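Local coordinates for fibronectin type III domain-containing protein (PDB 6P2K) that probably hydrolyses xyloglucan as a glycoside hydrolase of family 74, this chain being its catalytic part, built of two seven-bladed beta-propellers, at residues I51-V63 against V75-N89. Sequence-based numbering, arbitrary orientation.
Sequences ITGNLVNNRVFAV and VGTLYGLHISTNGSN. With PE3 (3,6,9,12,15,18,21,24,27,30,33,36,39-tridecaoxahentetracontane-1,41-diol), chain C.
The antiparallel pairing of V60-V63 with V75-T77 joins the first two strands of a propeller blade, while the loop T52-R59, arriving from the preceding blade, packs across the hairpin that T77-G80 closes. Within the pairing, a classic beta bulge sets F61 and A62 together opposite G76, whose carbonyl oxygen accepts the amides of F61 (N to O 2.7 Å) and A62. V60 and V63 lie on the same face of the sheet as V75, with V60 CG1 against V75 CG1 at 3.6 Å. On the loop side, V56 N donates to H82 NE2 (3.1 Å), approaching 26° out of the imidazole plane, while L55 CD2 sits over one ring face, 3.8 Å from the ring centroid; the imidazole is thus held by this bond, by the leucine methyl over its face and, weakly, by ND1 to G80 O. T77, with OG1 between backbone N and carbonyl carbon (chi1 72°), turns its hydroxyl to G80 O, to which it donates, and accepts the Y79 amide in an ST turn; its CG2 meets N57 O at 3.5 Å. A valine here would probably leave the Y79 amide without its side-chain acceptor and take from G80 O one of its donors, so that the type I turn would be less firmly closed. N57, CG anti to the backbone N (chi1 173°), carries OD1 to the R59 amide as an Asx turn and, weakly, to L78 N, which also donates to R59 O. Farther back, G53 N donates to S88 O (2.8 Å), tying the loop to the end of V75-N89. The side chain of R59 leaves the pair to bridge D124, a zinc ligand, and to bond Q713. Four-stranded antiparallel blades linked in this way are the hallmark of the beta-propeller, here the seven-bladed form of family GH74.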
loop_
_atom_site.group_PDB
_atom_site.type_symbol
_atom_site.label_atom_id
_atom_site.label_comp_id
_atom_site.label_asym_id
_atom_site.label_seq_id
_atom_site.Cartn_x
_atom_site.Cartn_y
_atom_site.Cartn_z
ATOM N N ILE B 51 43.663 8.060 23.269
ATOM C CA ILE B 51 43.927 7.746 24.668
ATOM C C ILE B 51 45.305 8.264 25.068
ATOM O O ILE B 51 46.183 8.505 24.231
ATOM C CB ILE B 51 43.807 6.234 24.922
ATOM C CG1 ILE B 51 44.762 5.465 24.008
ATOM C CG2 ILE B 51 42.385 5.764 24.723
ATOM C CD1 ILE B 51 45.966 4.917 24.721
ATOM N N THR B 52 45.489 8.453 26.373
ATOM C CA THR B 52 46.793 8.823 26.911
ATOM C C THR B 52 47.306 7.723 27.833
ATOM O O THR B 52 46.830 6.585 27.769
ATOM C CB THR B 52 46.719 10.162 27.652
ATOM O OG1 THR B 52 45.962 10.002 28.855
ATOM C CG2 THR B 52 46.057 11.219 26.776
ATOM N N GLY B 53 48.265 8.046 28.697
ATOM C CA GLY B 53 48.886 7.033 29.528
ATOM C C GLY B 53 47.952 6.463 30.584
ATOM O O GLY B 53 46.874 6.987 30.865
ATOM N N ASN B 54 48.395 5.360 31.188
ATOM C CA ASN B 54 47.610 4.678 32.211
ATOM C C ASN B 54 47.719 5.404 33.546
ATOM O O ASN B 54 48.822 5.666 34.032
ATOM C CB ASN B 54 48.079 3.233 32.375
ATOM C CG ASN B 54 47.765 2.376 31.168
ATOM O OD1 ASN B 54 46.727 2.540 30.527
ATOM N ND2 ASN B 54 48.662 1.450 30.853
ATOM N N LEU B 55 46.573 5.712 34.140
ATOM C CA LEU B 55 46.508 6.297 35.470
ATOM C C LEU B 55 46.222 5.215 36.506
ATOM O O LEU B 55 45.717 4.135 36.188
ATOM C CB LEU B 55 45.429 7.382 35.535
ATOM C CG LEU B 55 45.540 8.523 34.527
ATOM C CD1 LEU B 55 44.178 9.139 34.278
ATOM C CD2 LEU B 55 46.517 9.573 35.028
ATOM N N VAL B 56 46.559 5.521 37.762
ATOM C CA VAL B 56 46.245 4.602 38.852
ATOM C C VAL B 56 44.748 4.601 39.133
ATOM O O VAL B 56 44.188 3.589 39.572
ATOM C CB VAL B 56 47.063 4.963 40.107
ATOM C CG1 VAL B 56 46.941 3.871 41.163
ATOM C CG2 VAL B 56 48.525 5.179 39.739
ATOM N N ASN B 57 44.076 5.722 38.882
ATOM C CA ASN B 57 42.631 5.826 39.013
ATOM C C ASN B 57 42.106 6.671 37.861
ATOM O O ASN B 57 42.687 7.707 37.530
ATOM C CB ASN B 57 42.231 6.437 40.360
ATOM C CG ASN B 57 40.746 6.702 40.459
ATOM O OD1 ASN B 57 40.275 7.790 40.129
ATOM N ND2 ASN B 57 39.995 5.705 40.910
ATOM N N ASN B 58 41.010 6.223 37.251
ATOM C CA ASN B 58 40.551 6.790 35.991
ATOM C C ASN B 58 39.400 7.778 36.145
ATOM O O ASN B 58 38.885 8.268 35.135
ATOM C CB ASN B 58 40.150 5.667 35.032
ATOM C CG ASN B 58 41.352 4.980 34.417
ATOM O OD1 ASN B 58 42.394 5.602 34.201
ATOM N ND2 ASN B 58 41.218 3.693 34.135
ATOM N N ARG B 59 38.996 8.096 37.373
ATOM C CA ARG B 59 38.008 9.149 37.609
ATOM C C ARG B 59 38.753 10.478 37.670
ATOM O O ARG B 59 39.264 10.882 38.717
ATOM C CB ARG B 59 37.222 8.877 38.884
ATOM C CG ARG B 59 35.990 9.755 39.062
ATOM C CD ARG B 59 35.000 9.129 40.030
ATOM N NE ARG B 59 34.406 7.906 39.492
ATOM C CZ ARG B 59 33.254 7.864 38.829
ATOM N NH1 ARG B 59 32.567 8.978 38.616
ATOM N NH2 ARG B 59 32.787 6.709 38.377
ATOM N N VAL B 60 38.822 11.165 36.531
ATOM C CA VAL B 60 39.629 12.373 36.392
ATOM C C VAL B 60 38.760 13.597 36.647
ATOM O O VAL B 60 37.696 13.753 36.037
ATOM C CB VAL B 60 40.276 12.444 35.000
ATOM C CG1 VAL B 60 41.094 13.719 34.864
ATOM C CG2 VAL B 60 41.141 11.222 34.756
ATOM N N PHE B 61 39.225 14.476 37.540
ATOM C CA PHE B 61 38.509 15.697 37.873
ATOM C C PHE B 61 39.170 16.960 37.339
ATOM O O PHE B 61 38.513 18.007 37.307
ATOM C CB PHE B 61 38.356 15.826 39.396
ATOM C CG PHE B 61 37.438 14.807 40.005
ATOM C CD1 PHE B 61 36.161 14.616 39.506
ATOM C CD2 PHE B 61 37.851 14.041 41.081
ATOM C CE1 PHE B 61 35.315 13.679 40.067
ATOM C CE2 PHE B 61 37.009 13.102 41.644
ATOM C CZ PHE B 61 35.741 12.921 41.135
ATOM N N ALA B 62 40.434 16.901 36.924
ATOM C CA ALA B 62 41.127 18.100 36.476
ATOM C C ALA B 62 42.343 17.723 35.640
ATOM O O ALA B 62 42.996 16.706 35.890
ATOM C CB ALA B 62 41.558 18.974 37.659
ATOM N N VAL B 63 42.632 18.559 34.647
ATOM C CA VAL B 63 43.830 18.447 33.823
ATOM C C VAL B 63 44.400 19.846 33.633
ATOM O O VAL B 63 43.655 20.801 33.387
ATOM C CB VAL B 63 43.537 17.787 32.456
ATOM C CG1 VAL B 63 44.801 17.716 31.612
ATOM C CG2 VAL B 63 42.948 16.400 32.637
ATOM N N VAL B 75 47.316 15.857 36.293
ATOM C CA VAL B 75 46.001 15.228 36.213
ATOM C C VAL B 75 45.535 14.928 37.629
ATOM O O VAL B 75 46.174 14.147 38.344
ATOM C CB VAL B 75 46.029 13.938 35.374
ATOM C CG1 VAL B 75 44.661 13.275 35.377
ATOM C CG2 VAL B 75 46.485 14.231 33.953
ATOM N N GLY B 76 44.419 15.537 38.033
ATOM C CA GLY B 76 43.837 15.294 39.332
ATOM C C GLY B 76 42.751 14.241 39.249
ATOM O O GLY B 76 41.804 14.374 38.471
ATOM N N THR B 77 42.901 13.188 40.048
ATOM C CA THR B 77 41.966 12.069 40.066
ATOM C C THR B 77 41.434 11.851 41.478
ATOM O O THR B 77 41.830 12.519 42.436
ATOM C CB THR B 77 42.618 10.780 39.555
ATOM O OG1 THR B 77 43.543 10.290 40.533
ATOM C CG2 THR B 77 43.346 11.025 38.249
ATOM N N LEU B 78 40.524 10.882 41.589
ATOM C CA LEU B 78 39.931 10.553 42.879
ATOM C C LEU B 78 40.969 10.016 43.854
ATOM O O LEU B 78 40.789 10.124 45.072
ATOM C CB LEU B 78 38.801 9.541 42.682
ATOM C CG LEU B 78 37.965 9.119 43.892
ATOM C CD1 LEU B 78 37.264 10.319 44.514
ATOM C CD2 LEU B 78 36.959 8.047 43.497
ATOM N N TYR B 79 42.062 9.444 43.347
ATOM C CA TYR B 79 43.116 8.912 44.201
ATOM C C TYR B 79 44.342 9.814 44.273
ATOM O O TYR B 79 45.333 9.443 44.911
ATOM C CB TYR B 79 43.529 7.512 43.739
ATOM C CG TYR B 79 44.224 6.710 44.822
ATOM C CD1 TYR B 79 43.540 6.307 45.960
ATOM C CD2 TYR B 79 45.566 6.369 44.712
ATOM C CE1 TYR B 79 44.170 5.579 46.959
ATOM C CE2 TYR B 79 46.207 5.640 45.708
ATOM C CZ TYR B 79 45.502 5.249 46.829
ATOM O OH TYR B 79 46.126 4.524 47.820
ATOM N N GLY B 80 44.310 10.982 43.644
ATOM C CA GLY B 80 45.372 11.948 43.812
ATOM C C GLY B 80 45.922 12.443 42.494
ATOM O O GLY B 80 45.521 12.020 41.412
ATOM N N LEU B 81 46.875 13.363 42.611
ATOM C CA LEU B 81 47.481 13.994 41.449
ATOM C C LEU B 81 48.427 13.032 40.740
ATOM O O LEU B 81 49.139 12.252 41.377
ATOM C CB LEU B 81 48.236 15.252 41.885
ATOM C CG LEU B 81 48.558 16.354 40.878
ATOM C CD1 LEU B 81 47.290 17.034 40.395
ATOM C CD2 LEU B 81 49.492 17.361 41.523
ATOM N N HIS B 82 48.420 13.086 39.410
ATOM C CA HIS B 82 49.405 12.410 38.580
ATOM C C HIS B 82 50.223 13.456 37.832
ATOM O O HIS B 82 49.760 14.572 37.586
ATOM C CB HIS B 82 48.748 11.457 37.569
ATOM C CG HIS B 82 48.017 10.311 38.196
ATOM N ND1 HIS B 82 46.930 10.484 39.025
ATOM C CD2 HIS B 82 48.207 8.973 38.101
ATOM C CE1 HIS B 82 46.487 9.304 39.420
ATOM N NE2 HIS B 82 47.243 8.370 38.871
ATOM N N ILE B 83 51.445 13.086 37.461
ATOM C CA ILE B 83 52.323 13.981 36.717
ATOM C C ILE B 83 52.882 13.235 35.512
ATOM O O ILE B 83 53.343 12.094 35.633
ATOM C CB ILE B 83 53.456 14.548 37.598
ATOM C CG1 ILE B 83 54.280 15.574 36.814
ATOM C CG2 ILE B 83 54.336 13.436 38.169
ATOM C CD1 ILE B 83 55.397 16.209 37.622
ATOM N N SER B 84 52.804 13.870 34.347
ATOM C CA SER B 84 53.439 13.392 33.130
ATOM C C SER B 84 54.506 14.385 32.699
ATOM O O SER B 84 54.302 15.602 32.774
ATOM C CB SER B 84 52.420 13.212 32.003
ATOM O OG SER B 84 53.065 12.804 30.807
ATOM N N THR B 85 55.649 13.862 32.259
ATOM C CA THR B 85 56.703 14.686 31.693
ATOM C C THR B 85 56.905 14.432 30.206
ATOM O O THR B 85 57.757 15.084 29.592
ATOM C CB THR B 85 58.023 14.461 32.439
ATOM O OG1 THR B 85 58.391 13.078 32.351
ATOM C CG2 THR B 85 57.877 14.848 33.900
ATOM N N ASN B 86 56.135 13.522 29.606
ATOM C CA ASN B 86 56.241 13.216 28.185
ATOM C C ASN B 86 54.957 13.568 27.440
ATOM O O ASN B 86 54.572 12.880 26.493
ATOM C CB ASN B 86 56.608 11.747 27.966
ATOM C CG ASN B 86 55.670 10.790 28.682
ATOM O OD1 ASN B 86 54.567 11.161 29.084
ATOM N ND2 ASN B 86 56.109 9.548 28.839
ATOM N N GLY B 87 54.280 14.631 27.864
ATOM C CA GLY B 87 53.118 15.109 27.140
ATOM C C GLY B 87 51.904 14.207 27.186
ATOM O O GLY B 87 51.160 14.141 26.202
ATOM N N SER B 88 51.691 13.510 28.306
ATOM C CA SER B 88 50.580 12.600 28.643
ATOM C C SER B 88 50.818 11.154 28.204
ATOM O O SER B 88 49.914 10.329 28.364
ATOM C CB SER B 88 49.222 13.067 28.083
ATOM O OG SER B 88 49.068 12.698 26.723
ATOM N N ASN B 89 51.993 10.812 27.668
ATOM C CA ASN B 89 52.208 9.442 27.210
ATOM C C ASN B 89 52.245 8.460 28.378
ATOM O O ASN B 89 51.778 7.322 28.255
ATOM C CB ASN B 89 53.496 9.360 26.390
ATOM C CG ASN B 89 53.321 9.893 24.979
ATOM O OD1 ASN B 89 52.254 10.386 24.617
ATOM N ND2 ASN B 89 54.376 9.802 24.175
HETATM O O43 PE3 C . 51.248 7.409 24.305
HETATM C C42 PE3 C . 50.952 6.063 24.682
HETATM C C41 PE3 C . 49.436 5.881 24.687
HETATM O O40 PE3 C . 49.028 4.549 25.046
HETATM C C39 PE3 C . 49.428 4.147 26.365
HETATM C C38 PE3 C . 48.882 2.738 26.557
HETATM O O37 PE3 C . 49.212 2.215 27.851
#